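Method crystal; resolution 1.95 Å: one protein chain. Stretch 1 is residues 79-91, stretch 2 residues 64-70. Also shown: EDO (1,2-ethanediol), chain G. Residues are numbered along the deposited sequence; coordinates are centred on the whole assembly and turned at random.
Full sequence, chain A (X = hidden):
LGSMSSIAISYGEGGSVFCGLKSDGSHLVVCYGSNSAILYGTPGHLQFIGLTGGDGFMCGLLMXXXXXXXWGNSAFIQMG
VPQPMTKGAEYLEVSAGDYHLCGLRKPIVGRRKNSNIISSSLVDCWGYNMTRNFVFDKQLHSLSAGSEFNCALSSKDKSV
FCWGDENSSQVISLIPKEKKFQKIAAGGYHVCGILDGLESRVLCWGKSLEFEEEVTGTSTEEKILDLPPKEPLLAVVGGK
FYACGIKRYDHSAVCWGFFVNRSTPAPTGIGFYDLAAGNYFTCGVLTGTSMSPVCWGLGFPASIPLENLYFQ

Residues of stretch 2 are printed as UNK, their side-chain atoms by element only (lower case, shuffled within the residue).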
# COMPACT_ATOMS: atom_id res chain seq x y z
N MET A 79 6.21 16.13 -6.20
CA MET A 79 6.23 15.96 -4.73
C MET A 79 5.31 17.00 -4.08
O MET A 79 4.76 17.85 -4.81
CB MET A 79 7.66 16.10 -4.19
CG MET A 79 8.62 15.06 -4.73
SD MET A 79 8.18 13.36 -4.27
CE MET A 79 7.22 12.85 -5.70
N GLY A 80 5.14 16.92 -2.75
CA GLY A 80 4.17 17.73 -1.99
C GLY A 80 2.74 17.31 -2.30
O GLY A 80 2.54 16.14 -2.68
N VAL A 81 1.79 18.24 -2.15
CA VAL A 81 0.35 18.01 -2.50
C VAL A 81 0.24 18.02 -4.02
O VAL A 81 0.51 19.05 -4.65
CB VAL A 81 -0.57 19.06 -1.84
CG1 VAL A 81 -2.02 18.86 -2.23
CG2 VAL A 81 -0.42 19.07 -0.33
N PRO A 82 -0.16 16.90 -4.66
CA PRO A 82 -0.10 16.77 -6.12
C PRO A 82 -1.13 17.64 -6.84
O PRO A 82 -2.26 17.69 -6.39
CB PRO A 82 -0.40 15.28 -6.36
CG PRO A 82 -1.26 14.89 -5.18
CD PRO A 82 -0.70 15.69 -4.02
N GLN A 83 -0.71 18.31 -7.92
CA GLN A 83 -1.58 19.09 -8.83
C GLN A 83 -1.91 18.23 -10.05
O GLN A 83 -1.09 17.41 -10.45
CB GLN A 83 -0.89 20.39 -9.25
CG GLN A 83 -0.76 21.41 -8.12
CD GLN A 83 -2.10 21.94 -7.65
OE1 GLN A 83 -3.04 22.08 -8.43
NE2 GLN A 83 -2.19 22.22 -6.37
N PRO A 84 -3.10 18.38 -10.69
CA PRO A 84 -4.14 19.32 -10.25
C PRO A 84 -4.82 18.90 -8.94
O PRO A 84 -5.13 17.73 -8.78
CB PRO A 84 -5.18 19.30 -11.39
CG PRO A 84 -4.49 18.59 -12.54
CD PRO A 84 -3.51 17.64 -11.89
N MET A 85 -5.04 19.86 -8.04
CA MET A 85 -5.74 19.67 -6.74
C MET A 85 -6.79 20.78 -6.58
O MET A 85 -6.44 21.95 -6.80
CB MET A 85 -4.75 19.73 -5.57
CG MET A 85 -5.39 19.55 -4.20
SD MET A 85 -6.16 17.93 -3.98
CE MET A 85 -4.72 16.87 -3.93
N THR A 86 -8.02 20.40 -6.24
CA THR A 86 -9.11 21.34 -5.85
C THR A 86 -8.80 21.84 -4.43
O THR A 86 -8.54 20.99 -3.56
CB THR A 86 -10.48 20.67 -5.96
OG1 THR A 86 -10.68 20.33 -7.33
CG2 THR A 86 -11.62 21.55 -5.49
N LYS A 87 -8.81 23.16 -4.23
CA LYS A 87 -8.57 23.82 -2.92
C LYS A 87 -9.60 23.30 -1.91
O LYS A 87 -10.81 23.35 -2.23
CB LYS A 87 -8.63 25.34 -3.05
CG LYS A 87 -8.26 26.12 -1.80
CD LYS A 87 -8.17 27.61 -2.02
CE LYS A 87 -8.10 28.39 -0.72
NZ LYS A 87 -7.61 29.78 -0.93
N GLY A 88 -9.15 22.81 -0.75
CA GLY A 88 -10.00 22.34 0.35
C GLY A 88 -10.48 20.90 0.17
O GLY A 88 -11.22 20.42 1.04
N ALA A 89 -10.06 20.23 -0.91
CA ALA A 89 -10.41 18.82 -1.21
C ALA A 89 -9.82 17.91 -0.12
O ALA A 89 -8.64 18.09 0.23
CB ALA A 89 -9.91 18.42 -2.58
N GLU A 90 -10.63 16.97 0.39
CA GLU A 90 -10.24 15.99 1.43
C GLU A 90 -10.29 14.57 0.85
O GLU A 90 -11.11 14.34 -0.06
CB GLU A 90 -11.17 16.10 2.64
CG GLU A 90 -11.17 17.48 3.27
CD GLU A 90 -11.98 17.56 4.56
OE1 GLU A 90 -12.84 18.45 4.65
OE2 GLU A 90 -11.74 16.74 5.46
N TYR A 91 -9.45 13.68 1.37
CA TYR A 91 -9.29 12.28 0.90
C TYR A 91 -9.34 11.33 2.11
O TYR A 91 -8.90 11.72 3.21
CB TYR A 91 -7.99 12.15 0.10
CG TYR A 91 -8.01 12.89 -1.21
CD1 TYR A 91 -7.74 14.24 -1.27
CD2 TYR A 91 -8.34 12.24 -2.39
CE1 TYR A 91 -7.79 14.94 -2.47
CE2 TYR A 91 -8.39 12.92 -3.60
CZ TYR A 91 -8.11 14.27 -3.64
OH TYR A 91 -8.15 14.95 -4.83
N UNK A 64 -4.46 16.58 9.24
CA UNK A 64 -5.24 17.84 9.41
C UNK A 64 -5.99 18.18 8.11
O UNK A 64 -7.22 18.32 8.17
c UNK A 64 -4.30 18.96 9.84
c UNK A 64 -2.65 19.92 11.48
c UNK A 64 -4.54 18.50 12.30
c UNK A 64 -3.56 18.74 11.16
N UNK A 65 -5.27 18.30 6.99
CA UNK A 65 -5.81 18.77 5.68
C UNK A 65 -6.49 17.61 4.92
O UNK A 65 -7.31 17.91 4.04
c UNK A 65 -4.73 19.40 4.85
o UNK A 65 -3.80 18.43 4.41
N UNK A 66 -6.15 16.36 5.25
CA UNK A 66 -6.68 15.13 4.60
C UNK A 66 -6.34 15.14 3.10
O UNK A 66 -7.15 14.63 2.31
c UNK A 66 -8.18 14.98 4.87
c UNK A 66 -7.95 14.06 7.27
n UNK A 66 -8.67 14.25 8.42
n UNK A 66 -9.60 15.44 6.90
c UNK A 66 -9.67 15.09 8.17
c UNK A 66 -8.53 14.80 6.31
N UNK A 67 -5.17 15.68 2.74
CA UNK A 67 -4.67 15.73 1.34
C UNK A 67 -3.45 14.82 1.23
O UNK A 67 -2.71 14.64 2.19
c UNK A 67 -5.24 19.44 0.29
o UNK A 67 -4.12 19.95 0.35
c UNK A 67 -5.53 18.09 0.92
n UNK A 67 -6.25 20.02 -0.32
c UNK A 67 -4.32 17.17 0.95
N UNK A 68 -3.21 14.20 0.04
CA UNK A 68 -1.97 13.48 -0.20
C UNK A 68 -0.77 14.44 -0.15
O UNK A 68 -0.91 15.57 -0.57
c UNK A 68 -4.12 14.17 -1.11
c UNK A 68 -3.29 13.58 -2.23
c UNK A 68 -2.13 12.84 -1.59
N UNK A 69 0.35 13.97 0.40
CA UNK A 69 1.64 14.71 0.49
C UNK A 69 2.79 13.73 0.27
O UNK A 69 2.98 12.83 1.11
c UNK A 69 5.25 16.77 2.55
c UNK A 69 1.77 15.42 1.84
o UNK A 69 6.20 18.94 2.21
c UNK A 69 3.94 18.53 1.60
c UNK A 69 2.86 17.67 1.52
c UNK A 69 2.95 16.35 1.94
c UNK A 69 5.14 18.09 2.12
c UNK A 69 4.16 15.92 2.46
N UNK A 70 3.52 13.91 -0.84
CA UNK A 70 4.65 13.04 -1.25
C UNK A 70 5.98 13.77 -1.05
O UNK A 70 6.01 15.01 -1.19
c UNK A 70 4.50 12.60 -2.71
s UNK A 70 2.91 11.81 -3.05
C1 EDO G . 8.95 19.80 4.63
O1 EDO G . 7.62 20.22 4.86
C2 EDO G . 9.06 18.36 4.30
O2 EDO G . 8.37 17.99 3.13

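Position 64 carries four side-chain carbons, forked at the second. They stay out of reach of stretch 1. The fork after one CH2 identifies Leu-64.

Position 65 has one carbon followed by one oxygen. The side chain does not reach stretch 1; the backbone O lies 4.0 Å from Glu-90 CG. This is Ser-65.

Position 66 has one carbon and then a five-membered ring of three carbons and two nitrogens. CB points toward stretch 1, and one ring nitrogen meets the carboxylate of Glu-90. The ring makes it His-66. Its ND1 donates a hydrogen bond to Glu-90 OE2 at 2.9 Å, with the acceptor near the ring plane. Its backbone O accepts from Tyr-91 N at 2.7 Å.

Position 67 has three carbons in a row, the third bearing one oxygen and one nitrogen. CB points sideways, but the end of the chain comes nearer to stretch 1. Two CH2 groups ending in an amide make this Gln-67. NE2 donates to Ala-89 O at 3.1 Å, at the last residue of the type II turn from Thr-86 to Ala-89. OE1 lies 3.5 Å from Val-81 CG1.

Position 68 has three carbons closing a ring onto the backbone N. The ring packs among Pro-82, Met-85 and Tyr-91. It is Pro-68. Its CD lies 3.6 Å from Tyr-91 CD1 and 3.9 Å from Met-85 CE, while its CG is 3.8 Å from Pro-82 CD.

Position 69 has one carbon, then a six-carbon ring bearing one oxygen. One ring face covers Gly-80 CA, 4.1 Å from the ring centroid. This is Tyr-69. CD1 lies 4.0 Å from Val-81 CG2. Its OH shares a hydrogen bond of 2.5 Å with O2 of the ethanediol, probably from the crystallisation liquor.

Position 70 has one carbon and one sulfur, with CB 4.0 Å from Met-79 CE. This is Cys-70, bonded covalently to a group elsewhere in the structure.

The contact is held at two ends. At one, Gly-80 and Cys-70 form a single antiparallel bridge: Gly-80 N to Cys-70 O is 2.6 Å, and Cys-70 N to Gly-80 O is 3.1 Å. At the other, hydrogen bonds from Tyr-91 N, His-66 and Gln-67 join backbone and side chains. Between them the Pro-68 ring packs against Pro-82, Met-85 and Tyr-91. Its O finds no hydrogen-bond partner, but Val-81 CA approaches that Pro-68 O at 3.4 Å in a CA-H...O contact. The contact buries 678 Å², both sides summed.

Stretch 2 64-70: LSHQPYC
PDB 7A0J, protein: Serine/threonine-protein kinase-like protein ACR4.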